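Local coordinates for BepE protein (Bartonella henselae str. Houston-1, PDB 4YK3), which is a type IV secretion effector whose BID domain, the part crystallised here, probably serves as the signal for its translocation into host cells, at residues 34-48 with 105-119. Sequence-based numbering, arbitrary orientation.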
loop_
_atom_site.group_PDB
_atom_site.type_symbol
_atom_site.label_atom_id
_atom_site.label_comp_id
_atom_site.label_asym_id
_atom_site.label_seq_id
_atom_site.Cartn_x
_atom_site.Cartn_y
_atom_site.Cartn_z
ATOM N N VAL A 34 1.069 3.957 -9.195
ATOM C CA VAL A 34 0.154 3.178 -8.372
ATOM C C VAL A 34 0.597 1.729 -8.371
ATOM O O VAL A 34 0.708 1.107 -7.315
ATOM C CB VAL A 34 -1.289 3.339 -8.871
ATOM C CG1 VAL A 34 -2.222 2.289 -8.235
ATOM C CG2 VAL A 34 -1.760 4.756 -8.585
ATOM N N GLN A 35 0.884 1.204 -9.558
ATOM C CA GLN A 35 1.370 -0.164 -9.683
ATOM C C GLN A 35 2.683 -0.378 -8.938
ATOM O O GLN A 35 2.828 -1.351 -8.204
ATOM C CB GLN A 35 1.550 -0.538 -11.152
ATOM C CG GLN A 35 0.279 -1.002 -11.816
ATOM C CD GLN A 35 0.524 -1.537 -13.220
ATOM O OE1 GLN A 35 1.662 -1.567 -13.695
ATOM N NE2 GLN A 35 -0.545 -1.965 -13.889
ATOM N N ALA A 36 3.635 0.530 -9.138
ATOM C CA ALA A 36 4.955 0.406 -8.533
ATOM C C ALA A 36 4.876 0.377 -7.007
ATOM O O ALA A 36 5.513 -0.456 -6.358
ATOM C CB ALA A 36 5.855 1.549 -9.001
ATOM N N TYR A 37 4.094 1.285 -6.431
ATOM C CA TYR A 37 3.940 1.316 -4.979
ATOM C C TYR A 37 3.177 0.100 -4.455
ATOM O O TYR A 37 3.491 -0.415 -3.390
ATOM C CB TYR A 37 3.237 2.600 -4.536
ATOM C CG TYR A 37 4.177 3.784 -4.429
ATOM C CD1 TYR A 37 5.249 3.751 -3.559
ATOM C CD2 TYR A 37 3.998 4.928 -5.202
ATOM C CE1 TYR A 37 6.121 4.808 -3.452
ATOM C CE2 TYR A 37 4.872 6.013 -5.088
ATOM C CZ TYR A 37 5.933 5.936 -4.218
ATOM O OH TYR A 37 6.820 6.976 -4.083
ATOM N N GLN A 38 2.166 -0.341 -5.200
ATOM C CA GLN A 38 1.422 -1.538 -4.844
ATOM C C GLN A 38 2.376 -2.715 -4.685
ATOM O O GLN A 38 2.374 -3.392 -3.649
ATOM C CB GLN A 38 0.362 -1.843 -5.903
ATOM C CG GLN A 38 -0.698 -2.855 -5.478
ATOM C CD GLN A 38 -0.270 -4.280 -5.724
ATOM O OE1 GLN A 38 0.730 -4.523 -6.396
ATOM N NE2 GLN A 38 -1.026 -5.237 -5.182
ATOM N N GLN A 39 3.194 -2.948 -5.711
ATOM C CA GLN A 39 4.219 -3.983 -5.653
ATOM C C GLN A 39 5.188 -3.794 -4.487
ATOM O O GLN A 39 5.641 -4.769 -3.878
ATOM C CB GLN A 39 4.999 -4.036 -6.957
ATOM C CG GLN A 39 4.195 -4.592 -8.115
ATOM C CD GLN A 39 3.691 -5.998 -7.840
ATOM O OE1 GLN A 39 4.459 -6.962 -7.861
ATOM N NE2 GLN A 39 2.393 -6.122 -7.581
ATOM N N GLU A 40 5.494 -2.538 -4.178
ATOM C CA GLU A 40 6.380 -2.209 -3.063
ATOM C C GLU A 40 5.762 -2.584 -1.717
ATOM O O GLU A 40 6.419 -3.157 -0.845
ATOM C CB GLU A 40 6.707 -0.714 -3.083
ATOM C CG GLU A 40 7.909 -0.342 -2.272
ATOM C CD GLU A 40 9.201 -0.717 -2.958
ATOM O OE1 GLU A 40 9.169 -0.889 -4.191
ATOM O OE2 GLU A 40 10.233 -0.839 -2.261
ATOM N N VAL A 41 4.491 -2.228 -1.545
ATOM C CA VAL A 41 3.751 -2.598 -0.353
ATOM C C VAL A 41 3.767 -4.121 -0.181
ATOM O O VAL A 41 3.996 -4.603 0.919
ATOM C CB VAL A 41 2.310 -2.046 -0.413
ATOM C CG1 VAL A 41 1.431 -2.668 0.680
ATOM C CG2 VAL A 41 2.327 -0.522 -0.280
ATOM N N MET A 42 3.539 -4.877 -1.258
ATOM C CA MET A 42 3.476 -6.333 -1.117
ATOM C C MET A 42 4.826 -6.902 -0.698
ATOM O O MET A 42 4.891 -7.855 0.085
ATOM C CB MET A 42 3.022 -7.005 -2.414
ATOM C CG MET A 42 1.605 -6.643 -2.820
ATOM S SD MET A 42 1.117 -7.396 -4.377
ATOM C CE MET A 42 1.304 -9.143 -3.998
ATOM N N HIS A 43 5.898 -6.335 -1.244
ATOM C CA HIS A 43 7.235 -6.788 -0.884
ATOM C C HIS A 43 7.458 -6.630 0.621
ATOM O O HIS A 43 7.890 -7.551 1.302
ATOM C CB HIS A 43 8.301 -6.011 -1.655
ATOM C CG HIS A 43 9.693 -6.269 -1.174
ATOM N ND1 HIS A 43 10.414 -7.385 -1.542
ATOM C CD2 HIS A 43 10.495 -5.562 -0.344
ATOM C CE1 HIS A 43 11.602 -7.350 -0.966
ATOM N NE2 HIS A 43 11.678 -6.253 -0.235
ATOM N N TRP A 44 7.149 -5.456 1.141
ATOM C CA TRP A 44 7.418 -5.201 2.536
ATOM C C TRP A 44 6.400 -5.903 3.444
ATOM O O TRP A 44 6.723 -6.189 4.599
ATOM C CB TRP A 44 7.478 -3.686 2.806
ATOM C CG TRP A 44 8.691 -3.058 2.149
ATOM C CD1 TRP A 44 8.686 -2.209 1.081
ATOM C CD2 TRP A 44 10.079 -3.275 2.476
ATOM N NE1 TRP A 44 9.960 -1.880 0.735
ATOM C CE2 TRP A 44 10.841 -2.516 1.565
ATOM C CE3 TRP A 44 10.745 -4.034 3.445
ATOM C CZ2 TRP A 44 12.245 -2.482 1.593
ATOM C CZ3 TRP A 44 12.132 -4.008 3.473
ATOM C CH2 TRP A 44 12.868 -3.229 2.560
ATOM N N CYS A 45 5.195 -6.204 2.938
ATOM C CA CYS A 45 4.256 -7.022 3.723
ATOM C C CYS A 45 4.858 -8.402 3.941
ATOM O O CYS A 45 4.811 -8.945 5.050
ATOM C CB CYS A 45 2.879 -7.159 3.048
ATOM S SG CYS A 45 1.794 -5.749 3.380
ATOM N N LYS A 46 5.443 -8.959 2.884
ATOM C CA LYS A 46 6.117 -10.249 3.000
ATOM C C LYS A 46 7.190 -10.210 4.100
ATOM O O LYS A 46 7.325 -11.138 4.877
ATOM C CB LYS A 46 6.742 -10.665 1.673
ATOM C CG LYS A 46 7.329 -12.067 1.699
ATOM C CD LYS A 46 8.316 -12.290 0.571
ATOM C CE LYS A 46 7.649 -12.956 -0.626
ATOM N NZ LYS A 46 8.631 -13.347 -1.686
ATOM N N ILE A 47 7.930 -9.111 4.178
ATOM C CA ILE A 47 9.001 -9.000 5.163
ATOM C C ILE A 47 8.492 -8.716 6.578
ATOM O O ILE A 47 8.962 -9.320 7.543
ATOM C CB ILE A 47 10.004 -7.942 4.708
ATOM C CG1 ILE A 47 10.833 -8.513 3.556
ATOM C CG2 ILE A 47 10.917 -7.523 5.839
ATOM C CD1 ILE A 47 11.368 -7.461 2.677
ATOM N N VAL A 48 7.526 -7.811 6.703
ATOM C CA VAL A 48 7.041 -7.418 8.018
ATOM C C VAL A 48 6.074 -8.465 8.596
ATOM O O VAL A 48 6.099 -8.767 9.793
ATOM C CB VAL A 48 6.377 -6.055 7.932
ATOM C CG1 VAL A 48 5.618 -5.749 9.186
ATOM C CG2 VAL A 48 7.414 -4.984 7.627
ATOM N N GLY A 105 12.196 -3.686 8.477
ATOM C CA GLY A 105 11.388 -3.366 7.317
ATOM C C GLY A 105 10.137 -2.553 7.583
ATOM O O GLY A 105 9.549 -2.021 6.638
ATOM N N PHE A 106 9.726 -2.450 8.852
ATOM C CA PHE A 106 8.474 -1.770 9.178
ATOM C C PHE A 106 8.416 -0.332 8.627
ATOM O O PHE A 106 7.404 0.061 8.047
ATOM C CB PHE A 106 8.251 -1.747 10.681
ATOM C CG PHE A 106 6.968 -1.088 11.081
ATOM C CD1 PHE A 106 5.763 -1.524 10.548
ATOM C CD2 PHE A 106 6.964 -0.038 11.990
ATOM C CE1 PHE A 106 4.564 -0.930 10.899
ATOM C CE2 PHE A 106 5.764 0.581 12.356
ATOM C CZ PHE A 106 4.562 0.129 11.813
ATOM N N MET A 107 9.494 0.435 8.813
ATOM C CA MET A 107 9.578 1.810 8.320
ATOM C C MET A 107 9.385 1.872 6.816
ATOM O O MET A 107 8.724 2.768 6.307
ATOM C CB MET A 107 10.925 2.447 8.683
ATOM C CG MET A 107 11.066 3.916 8.255
ATOM S SD MET A 107 12.765 4.598 8.330
ATOM C CE MET A 107 13.476 3.882 6.843
ATOM N N HIS A 108 9.980 0.922 6.106
ATOM C CA HIS A 108 9.867 0.903 4.666
ATOM C C HIS A 108 8.445 0.540 4.256
ATOM O O HIS A 108 7.951 1.014 3.234
ATOM C CB HIS A 108 10.886 -0.065 4.074
ATOM C CG HIS A 108 12.297 0.369 4.292
ATOM N ND1 HIS A 108 13.143 -0.264 5.178
ATOM C CD2 HIS A 108 12.996 1.407 3.777
ATOM C CE1 HIS A 108 14.314 0.350 5.177
ATOM N NE2 HIS A 108 14.251 1.365 4.336
ATOM N N LEU A 109 7.772 -0.267 5.072
ATOM C CA LEU A 109 6.412 -0.665 4.736
ATOM C C LEU A 109 5.511 0.563 4.852
ATOM O O LEU A 109 4.678 0.815 3.986
ATOM C CB LEU A 109 5.927 -1.813 5.635
ATOM C CG LEU A 109 4.428 -2.101 5.651
ATOM C CD1 LEU A 109 3.923 -2.514 4.264
ATOM C CD2 LEU A 109 4.028 -3.145 6.713
ATOM N N CYS A 110 5.709 1.343 5.908
ATOM C CA CYS A 110 4.936 2.567 6.108
ATOM C C CYS A 110 5.159 3.602 4.985
ATOM O O CYS A 110 4.203 4.197 4.491
ATOM C CB CYS A 110 5.278 3.179 7.465
ATOM S SG CYS A 110 4.793 2.078 8.812
ATOM N N GLN A 111 6.412 3.790 4.586
ATOM C CA GLN A 111 6.751 4.646 3.449
ATOM C C GLN A 111 6.098 4.163 2.166
ATOM O O GLN A 111 5.530 4.950 1.436
ATOM C CB GLN A 111 8.257 4.697 3.213
ATOM C CG GLN A 111 9.088 5.330 4.289
ATOM C CD GLN A 111 10.540 5.459 3.856
ATOM O OE1 GLN A 111 11.454 5.087 4.589
ATOM N NE2 GLN A 111 10.753 5.962 2.645
ATOM N N ALA A 112 6.216 2.869 1.880
ATOM C CA ALA A 112 5.659 2.313 0.658
ATOM C C ALA A 112 4.155 2.524 0.626
ATOM O O ALA A 112 3.593 2.865 -0.410
ATOM C CB ALA A 112 5.991 0.855 0.540
ATOM N N LEU A 113 3.521 2.371 1.783
ATOM C CA LEU A 113 2.074 2.510 1.899
ATOM C C LEU A 113 1.612 3.957 1.780
ATOM O O LEU A 113 0.596 4.237 1.138
ATOM C CB LEU A 113 1.601 1.923 3.226
ATOM C CG LEU A 113 0.097 1.702 3.386
ATOM C CD1 LEU A 113 -0.456 0.824 2.283
ATOM C CD2 LEU A 113 -0.159 1.040 4.740
ATOM N N ASP A 114 2.346 4.862 2.423
ATOM C CA ASP A 114 2.158 6.294 2.236
ATOM C C ASP A 114 2.286 6.660 0.766
ATOM O O ASP A 114 1.486 7.421 0.239
ATOM C CB ASP A 114 3.181 7.093 3.043
ATOM C CG ASP A 114 2.835 7.159 4.502
ATOM O OD1 ASP A 114 2.164 6.225 4.982
ATOM O OD2 ASP A 114 3.240 8.134 5.174
ATOM N N GLY A 115 3.320 6.128 0.124
ATOM C CA GLY A 115 3.540 6.333 -1.299
ATOM C C GLY A 115 2.370 5.831 -2.136
ATOM O O GLY A 115 1.895 6.539 -3.031
ATOM N N TYR A 116 1.894 4.621 -1.833
ATOM C CA TYR A 116 0.741 4.068 -2.537
ATOM C C TYR A 116 -0.506 4.946 -2.408
ATOM O O TYR A 116 -1.137 5.291 -3.414
ATOM C CB TYR A 116 0.402 2.654 -2.027
ATOM C CG TYR A 116 -0.833 2.094 -2.695
ATOM C CD1 TYR A 116 -0.776 1.570 -3.991
ATOM C CD2 TYR A 116 -2.062 2.117 -2.055
ATOM C CE1 TYR A 116 -1.917 1.066 -4.617
ATOM C CE2 TYR A 116 -3.212 1.631 -2.678
ATOM C CZ TYR A 116 -3.132 1.105 -3.949
ATOM O OH TYR A 116 -4.268 0.620 -4.549
ATOM N N THR A 117 -0.880 5.285 -1.176
ATOM C CA THR A 117 -2.151 5.970 -0.959
ATOM C C THR A 117 -2.081 7.421 -1.466
ATOM O O THR A 117 -3.066 7.954 -1.978
ATOM C CB THR A 117 -2.585 5.927 0.532
ATOM O OG1 THR A 117 -1.565 6.501 1.355
ATOM C CG2 THR A 117 -2.824 4.485 0.972
ATOM N N SER A 118 -0.917 8.050 -1.353
ATOM C CA SER A 118 -0.744 9.380 -1.940
ATOM C C SER A 118 -0.798 9.322 -3.470
ATOM O O SER A 118 -1.377 10.201 -4.111
ATOM C CB SER A 118 0.573 10.004 -1.490
ATOM O OG SER A 118 0.607 10.115 -0.080
ATOM N N ALA A 119 -0.201 8.288 -4.059
ATOM C CA ALA A 119 -0.209 8.173 -5.517
ATOM C C ALA A 119 -1.631 7.944 -6.026
ATOM O O ALA A 119 -2.020 8.488 -7.058
ATOM C CB ALA A 119 0.702 7.062 -5.973
#
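Trp-44 lies between two histidines: His-108 CB sits over the face of its six-membered ring, 3.6 Å from the centroid, while His-43 CD2 of its own helix covers the opposite face. The His-108 imidazole lies on the same side as its CB, displaced toward CZ2 and CH2 of the indole, as an offset stack with the planes turned 21° apart. At the rim of the indole NE1 donates a moderately bent bond (148°) to Glu-40 OE2, reaching it on the anti side and tilted from the carboxylate plane. Glu-40 CG, anti to the backbone N, lies in plane at the indole edge and touches Ala-112 CB at 3.6 Å; the bend at chi2 then turns the carboxylate toward NE1. The two segments run antiparallel, at 152° with axes 8.4 Å apart at closest approach, and pack knobs-into-holes: Val-41 fits among Leu-109, Ala-112, Leu-113 and Tyr-116, and Leu-109 among Val-41, Trp-44, Cys-45 and Val-48. The pair forms part of the four-helix bundle of the BID domain, and helices 56-64 and 69-78 contribute Met-59 and Val-76 to the apolar side. Further along, Gly-115 lets the Tyr-37 ring lie directly on the backbone, with Gly-115 CA 3.7 Å from the centroid of the Tyr-37 ring, over its face. Tyr-116, whose CG is anti to the backbone N, instead swings toward helix 56-64; its ring edge meets Val-34 O in plane, CD1 at 3.7 Å, and its hydroxyl is hydrogen-bonded to Met-59 O.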